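Hydroxyglutarate synthase (Pseudomonas putida, PDB 6W1G) catalyses the iron(II)-dependent conversion of 2-oxoadipate and dioxygen to (R)-2-hydroxyglutarate and carbon dioxide, a step of D-lysine catabolism. Local coordinates at residues A[68-74]-A[125-131]; A[188-192]-A[221-225]. All coordinates share one frame; numbering follows the deposited sequence. Where two conformers were deposited one is given.

Overall arrangement
Contact 1 lies on strand 69-75 of the five-stranded mixed sheet, and contact 2 packs against that strand. Contact 1 is the parallel pairing of this strand with 127-133, close to the centre of the chain. Contact 2 comes later in the sequence and joins two loops, the one after helix 176-188 and the one leading into strand 226-229, which flanks 69-75 on the side away from 127-133. Their centres lie about 12 Å apart. They touch directly: Ala72 O probably accepts a hydrogen bond from Asn225 N, and Ile73 packs on Phe190. The metal ligands His70 and His226 thus sit on neighbouring strands, and segment 221-225 of contact 2 ends directly before His226.

Contact 1 (A[68-74]-A[125-131]); sequences ERHGAIR and PFRVFTS. With NI (nickel (II) ion), chain B.
The metal-binding face of the central sheet runs through this pairing of parallel strands 69-74 and 127-131, in a family of the glyoxalase clan. His70 faces Arg127 across it, and the backbones are laced by four bonds: Gly71 N to Arg127 O, Phe129 N to Gly71 O, Ile73 N to Phe129 O at 3.0 Å, and Ser131 N to Ile73 O. His70, Ala72 and Arg74 share one face with Arg127, Phe129 and Ser131. A chi1 of 78° sets CG of His70 between the backbone N and the carbonyl carbon, and NE2 binds nickel at 2.1 Å; His226, Glu294 and three waters complete the site, where nickel in this crystal occupies the place of iron(II). CD of Arg127 packs 3.9 Å from CB of His70. The arginine chain bends at chi2 (100°) and brings NH1 to 2.7 Å from OE2 of Glu68, a salt bridge whose N-H bond is nearly straight, in the guanidinium plane but on the anti side of OE2 and tilted from the carboxylate plane; NH2 adds a weak second bond to the same oxygen. Glu397 also binds NH1, while OE1 of Glu68 pairs with Arg64 and Arg230. On the other face, Ile73 CG1 meets Val128 CG1 at 3.7 Å, the two side chains crossing at about a right angle, under helix 78-90. Further along the strand Arg74, which binds 2-oxoadipate, pairs through NH1 with Asp215. The ion network beside His70 is therefore shared among several partners, and the Glu296 bond to ND1 orients the imidazole so that NE2 points at the metal.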
loop_
_atom_site.group_PDB
_atom_site.type_symbol
_atom_site.label_atom_id
_atom_site.label_comp_id
_atom_site.label_asym_id
_atom_site.label_seq_id
_atom_site.Cartn_x
_atom_site.Cartn_y
_atom_site.Cartn_z
ATOM N N GLU A 68 0.326 1.658 -11.084
ATOM C CA GLU A 68 0.620 1.372 -9.689
ATOM C C GLU A 68 -0.557 1.729 -8.785
ATOM O O GLU A 68 -1.033 2.868 -8.781
ATOM C CB GLU A 68 1.881 2.112 -9.261
ATOM C CG GLU A 68 2.176 1.943 -7.784
ATOM C CD GLU A 68 3.618 2.204 -7.393
ATOM O OE1 GLU A 68 4.478 2.518 -8.267
ATOM O OE2 GLU A 68 3.886 2.108 -6.155
ATOM N N ARG A 69 -1.015 0.753 -8.003
ATOM C CA ARG A 69 -2.156 0.933 -7.137
ATOM C C ARG A 69 -2.008 0.097 -5.880
ATOM O O ARG A 69 -1.221 -0.848 -5.814
ATOM C CB ARG A 69 -3.461 0.462 -7.804
ATOM C CG ARG A 69 -3.917 1.231 -9.000
ATOM C CD ARG A 69 -4.972 0.482 -9.776
ATOM N NE ARG A 69 -4.443 -0.586 -10.591
ATOM C CZ ARG A 69 -4.148 -0.473 -11.873
ATOM N NH1 ARG A 69 -4.311 0.699 -12.513
ATOM N NH2 ARG A 69 -3.632 -1.562 -12.449
ATOM N N HIS A 70 -2.816 0.449 -4.874
ATOM C CA HIS A 70 -3.093 -0.472 -3.779
ATOM C C HIS A 70 -4.601 -0.586 -3.586
ATOM O O HIS A 70 -5.333 0.370 -3.833
ATOM C CB HIS A 70 -2.412 -0.182 -2.423
ATOM C CG HIS A 70 -2.993 0.895 -1.575
ATOM N ND1 HIS A 70 -2.471 2.175 -1.521
ATOM C CD2 HIS A 70 -4.010 0.864 -0.678
ATOM C CE1 HIS A 70 -3.168 2.885 -0.649
ATOM N NE2 HIS A 70 -4.107 2.127 -0.126
ATOM N N GLY A 71 -5.064 -1.742 -3.150
ATOM C CA GLY A 71 -6.422 -1.895 -2.681
ATOM C C GLY A 71 -6.438 -2.067 -1.185
ATOM O O GLY A 71 -5.414 -2.363 -0.567
ATOM N N ALA A 72 -7.616 -1.873 -0.598
ATOM C CA ALA A 72 -7.829 -2.107 0.816
ATOM C C ALA A 72 -9.149 -2.849 0.972
ATOM O O ALA A 72 -10.154 -2.460 0.358
ATOM C CB ALA A 72 -7.914 -0.773 1.569
ATOM N N ILE A 73 -9.128 -3.904 1.780
ATOM C CA ILE A 73 -10.266 -4.748 2.063
ATOM C C ILE A 73 -10.260 -5.110 3.537
ATOM O O ILE A 73 -9.247 -4.996 4.242
ATOM C CB ILE A 73 -10.224 -6.049 1.239
ATOM C CG1 ILE A 73 -8.970 -6.890 1.545
ATOM C CG2 ILE A 73 -10.352 -5.713 -0.215
ATOM C CD1 ILE A 73 -8.935 -8.286 0.939
ATOM N N ARG A 74 -11.397 -5.634 3.978
ATOM C CA ARG A 74 -11.604 -6.098 5.350
ATOM C C ARG A 74 -12.258 -7.459 5.305
ATOM O O ARG A 74 -13.218 -7.643 4.559
ATOM C CB ARG A 74 -12.542 -5.137 6.076
ATOM C CG ARG A 74 -12.017 -3.714 6.081
ATOM C CD ARG A 74 -13.139 -2.716 6.333
ATOM N NE ARG A 74 -12.628 -1.378 6.555
ATOM C CZ ARG A 74 -13.388 -0.296 6.619
ATOM N NH1 ARG A 74 -14.700 -0.409 6.472
ATOM N NH2 ARG A 74 -12.834 0.882 6.823
ATOM N N PRO A 125 3.631 -3.519 -8.755
ATOM C CA PRO A 125 3.770 -3.224 -7.337
ATOM C C PRO A 125 2.436 -3.251 -6.599
ATOM O O PRO A 125 2.315 -2.717 -5.487
ATOM C CB PRO A 125 4.330 -1.805 -7.339
ATOM C CG PRO A 125 3.621 -1.195 -8.491
ATOM C CD PRO A 125 3.569 -2.277 -9.565
ATOM N N PHE A 126 1.433 -3.900 -7.180
ATOM C CA PHE A 126 0.118 -3.966 -6.538
ATOM C C PHE A 126 0.218 -4.531 -5.141
ATOM O O PHE A 126 0.871 -5.558 -4.918
ATOM C CB PHE A 126 -0.812 -4.820 -7.393
ATOM C CG PHE A 126 -2.214 -4.861 -6.940
ATOM C CD1 PHE A 126 -2.971 -3.702 -6.881
ATOM C CD2 PHE A 126 -2.815 -6.064 -6.609
ATOM C CE1 PHE A 126 -4.310 -3.744 -6.489
ATOM C CE2 PHE A 126 -4.142 -6.119 -6.251
ATOM C CZ PHE A 126 -4.891 -4.951 -6.187
ATOM N N ARG A 127 -0.497 -3.908 -4.219
ATOM C CA ARG A 127 -0.594 -4.388 -2.834
ATOM C C ARG A 127 -2.051 -4.369 -2.423
ATOM O O ARG A 127 -2.816 -3.555 -2.925
ATOM C CB ARG A 127 0.114 -3.542 -1.753
ATOM C CG ARG A 127 1.406 -2.928 -2.083
ATOM C CD ARG A 127 1.221 -1.470 -2.438
ATOM N NE ARG A 127 2.480 -0.917 -2.752
ATOM C CZ ARG A 127 2.690 0.025 -3.684
ATOM N NH1 ARG A 127 3.882 0.461 -3.953
ATOM N NH2 ARG A 127 1.662 0.546 -4.360
ATOM N N VAL A 128 -2.410 -5.265 -1.493
ATOM C CA VAL A 128 -3.732 -5.250 -0.907
ATOM C C VAL A 128 -3.592 -5.187 0.604
ATOM O O VAL A 128 -3.161 -6.169 1.242
ATOM C CB VAL A 128 -4.640 -6.385 -1.335
ATOM C CG1 VAL A 128 -6.001 -6.252 -0.610
ATOM C CG2 VAL A 128 -4.833 -6.368 -2.831
ATOM N N PHE A 129 -3.932 -4.029 1.178
ATOM C CA PHE A 129 -3.975 -3.833 2.623
ATOM C C PHE A 129 -5.215 -4.543 3.142
ATOM O O PHE A 129 -6.325 -4.253 2.682
ATOM C CB PHE A 129 -4.059 -2.341 2.919
ATOM C CG PHE A 129 -3.889 -1.985 4.364
ATOM C CD1 PHE A 129 -4.970 -1.873 5.222
ATOM C CD2 PHE A 129 -2.626 -1.796 4.889
ATOM C CE1 PHE A 129 -4.774 -1.538 6.543
ATOM C CE2 PHE A 129 -2.448 -1.459 6.224
ATOM C CZ PHE A 129 -3.513 -1.339 7.035
ATOM N N THR A 130 -5.022 -5.536 4.001
ATOM C CA THR A 130 -6.057 -6.473 4.400
ATOM C C THR A 130 -6.226 -6.417 5.907
ATOM O O THR A 130 -5.309 -6.756 6.667
ATOM C CB THR A 130 -5.684 -7.866 3.954
ATOM O OG1 THR A 130 -5.497 -7.877 2.541
ATOM C CG2 THR A 130 -6.761 -8.887 4.304
ATOM N N SER A 131 -7.426 -6.023 6.347
ATOM C CA SER A 131 -7.730 -5.939 7.772
ATOM C C SER A 131 -8.601 -7.101 8.193
ATOM O O SER A 131 -9.487 -7.520 7.446
ATOM C CB SER A 131 -8.456 -4.631 8.065
ATOM O OG SER A 131 -7.703 -3.492 7.708
HETATM NI NI NI B . -5.163 2.912 1.516
HETATM O O HOH W 1 -9.472 -1.446 7.746
HETATM O O HOH W 2 -5.099 1.186 2.804
HETATM O O HOH W 3 -3.393 3.204 2.487
HETATM O O HOH W 4 -5.644 3.818 3.553
#

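Contact 2 (A[188-192]-A[221-225])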
loop_
_atom_site.group_PDB
_atom_site.type_symbol
_atom_site.label_atom_id
_atom_site.label_comp_id
_atom_site.label_asym_id
_atom_site.label_seq_id
_atom_site.Cartn_x
_atom_site.Cartn_y
_atom_site.Cartn_z
ATOM N N HIS A 188 -14.550 -11.795 -8.152
ATOM C CA HIS A 188 -15.879 -11.837 -7.590
ATOM C C HIS A 188 -15.882 -11.596 -6.087
ATOM O O HIS A 188 -16.845 -11.036 -5.540
ATOM C CB HIS A 188 -16.515 -13.190 -7.890
ATOM C CG HIS A 188 -16.865 -13.419 -9.318
ATOM N ND1 HIS A 188 -17.471 -12.463 -10.112
ATOM C CD2 HIS A 188 -16.751 -14.528 -10.083
ATOM C CE1 HIS A 188 -17.694 -12.973 -11.313
ATOM N NE2 HIS A 188 -17.271 -14.228 -11.320
ATOM N N THR A 189 -14.796 -11.980 -5.401
ATOM C CA THR A 189 -14.724 -11.818 -3.956
ATOM C C THR A 189 -14.868 -10.371 -3.554
ATOM O O THR A 189 -15.353 -10.093 -2.455
ATOM C CB THR A 189 -13.421 -12.406 -3.446
ATOM O OG1 THR A 189 -13.417 -13.790 -3.751
ATOM C CG2 THR A 189 -13.277 -12.324 -1.974
ATOM N N PHE A 190 -14.440 -9.449 -4.427
ATOM C CA PHE A 190 -14.257 -8.042 -4.085
ATOM C C PHE A 190 -15.272 -7.117 -4.725
ATOM O O PHE A 190 -15.193 -5.892 -4.548
ATOM C CB PHE A 190 -12.841 -7.631 -4.480
ATOM C CG PHE A 190 -11.800 -8.572 -3.920
ATOM C CD1 PHE A 190 -11.604 -8.666 -2.551
ATOM C CD2 PHE A 190 -11.129 -9.445 -4.738
ATOM C CE1 PHE A 190 -10.722 -9.542 -2.030
ATOM C CE2 PHE A 190 -10.206 -10.341 -4.203
ATOM C CZ PHE A 190 -10.009 -10.389 -2.842
ATOM N N ARG A 191 -16.265 -7.663 -5.396
ATOM C CA ARG A 191 -17.274 -6.837 -6.027
ATOM C C ARG A 191 -18.239 -6.259 -4.998
ATOM O O ARG A 191 -18.532 -6.885 -3.971
ATOM C CB ARG A 191 -18.081 -7.695 -6.981
ATOM C CG ARG A 191 -17.411 -8.023 -8.233
ATOM C CD ARG A 191 -18.352 -8.762 -9.190
ATOM N NE ARG A 191 -17.552 -9.279 -10.288
ATOM C CZ ARG A 191 -17.209 -8.564 -11.344
ATOM N NH1 ARG A 191 -17.619 -7.315 -11.446
ATOM N NH2 ARG A 191 -16.463 -9.094 -12.295
ATOM N N TRP A 192 -18.809 -5.101 -5.327
ATOM C CA TRP A 192 -19.830 -4.519 -4.478
ATOM C C TRP A 192 -21.150 -5.261 -4.658
ATOM O O TRP A 192 -21.564 -5.536 -5.783
ATOM C CB TRP A 192 -20.044 -3.056 -4.892
ATOM C CG TRP A 192 -21.038 -2.354 -4.015
ATOM C CD1 TRP A 192 -22.380 -2.208 -4.236
ATOM C CD2 TRP A 192 -20.763 -1.726 -2.752
ATOM N NE1 TRP A 192 -22.957 -1.524 -3.192
ATOM C CE2 TRP A 192 -21.983 -1.213 -2.274
ATOM C CE3 TRP A 192 -19.608 -1.545 -1.991
ATOM C CZ2 TRP A 192 -22.081 -0.545 -1.061
ATOM C CZ3 TRP A 192 -19.705 -0.853 -0.778
ATOM C CH2 TRP A 192 -20.933 -0.372 -0.331
ATOM N N GLY A 221 -19.457 -9.929 1.150
ATOM C CA GLY A 221 -18.041 -10.183 1.083
ATOM C C GLY A 221 -17.234 -8.924 1.208
ATOM O O GLY A 221 -17.771 -7.825 1.441
ATOM N N PRO A 222 -15.910 -9.044 1.056
ATOM C CA PRO A 222 -14.974 -7.911 1.247
ATOM C C PRO A 222 -14.864 -6.995 0.041
ATOM O O PRO A 222 -13.899 -7.050 -0.745
ATOM C CB PRO A 222 -13.649 -8.616 1.538
ATOM C CG PRO A 222 -13.729 -9.872 0.782
ATOM C CD PRO A 222 -15.174 -10.317 0.940
ATOM N N HIS A 223 -15.829 -6.130 -0.119
ATOM C CA HIS A 223 -15.810 -5.190 -1.228
ATOM C C HIS A 223 -14.639 -4.225 -1.075
ATOM O O HIS A 223 -14.055 -4.058 0.002
ATOM C CB HIS A 223 -17.135 -4.442 -1.332
ATOM C CG HIS A 223 -17.601 -3.806 -0.062
ATOM N ND1 HIS A 223 -18.885 -3.978 0.411
ATOM C CD2 HIS A 223 -16.972 -3.011 0.836
ATOM C CE1 HIS A 223 -19.032 -3.305 1.538
ATOM N NE2 HIS A 223 -17.883 -2.718 1.824
ATOM N N ILE A 224 -14.294 -3.565 -2.170
ATOM C CA ILE A 224 -13.129 -2.677 -2.158
ATOM C C ILE A 224 -13.441 -1.492 -1.252
ATOM O O ILE A 224 -14.404 -0.744 -1.472
ATOM C CB ILE A 224 -12.791 -2.225 -3.583
ATOM C CG1 ILE A 224 -12.361 -3.443 -4.398
ATOM C CG2 ILE A 224 -11.731 -1.153 -3.563
ATOM C CD1 ILE A 224 -12.208 -3.172 -5.866
ATOM N N ASN A 225 -12.643 -1.302 -0.219
ATOM C CA ASN A 225 -12.789 -0.134 0.636
ATOM C C ASN A 225 -12.214 1.105 -0.023
ATOM O O ASN A 225 -12.766 2.217 0.118
ATOM C CB ASN A 225 -12.034 -0.373 1.938
ATOM C CG ASN A 225 -12.175 0.753 2.908
ATOM O OD1 ASN A 225 -11.200 1.449 3.176
ATOM N ND2 ASN A 225 -13.362 0.946 3.459
HETATM O O HOH W 5 -15.935 -3.297 -4.791
#
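Trp192 and His223 form the close-packed end of this loop-to-loop contact, an offset stack with the centroid of the tryptophan six-membered ring 4.4 Å from that of the imidazole and the planes at 27°. CZ3 of the tryptophan sits over the centre of one imidazole face, 3.4 Å from His223 CE1. With chi1 at 51° the imidazole runs alongside the indole, pointing the same way. NE2 of His223 is held by Asp215, and Phe219 meets the imidazole edge-to-face. Packing is also close at Pro222, whose CG lies 3.7 Å from Thr189 CG2 and whose carbonyl O approaches the edge of the Phe190 ring, 3.3 Å from CD1. That oxygen is buried and has no hydrogen-bond partner; the CA-H of Phe190 makes a CA-H...O contact with it. Two turns shape the meeting: a type I beta turn runs from His188 to Arg191, and Pro222 is the centre of an inverse gamma turn ahead of strand 226-229 and its iron ligand His226. Helix 9-27 packs against Phe190 and Ile224. Between these last two the join is slacker. The direct bond from Ile224 N to Phe190 O is weak, at 3.4 Å, and a water also bridges the pair, donating to Phe190 O at 2.7 Å and accepting from Ile224 N. Arg191, partly exposed, has its CB directed away from 221-225, and its NE bonds to His188 ND1.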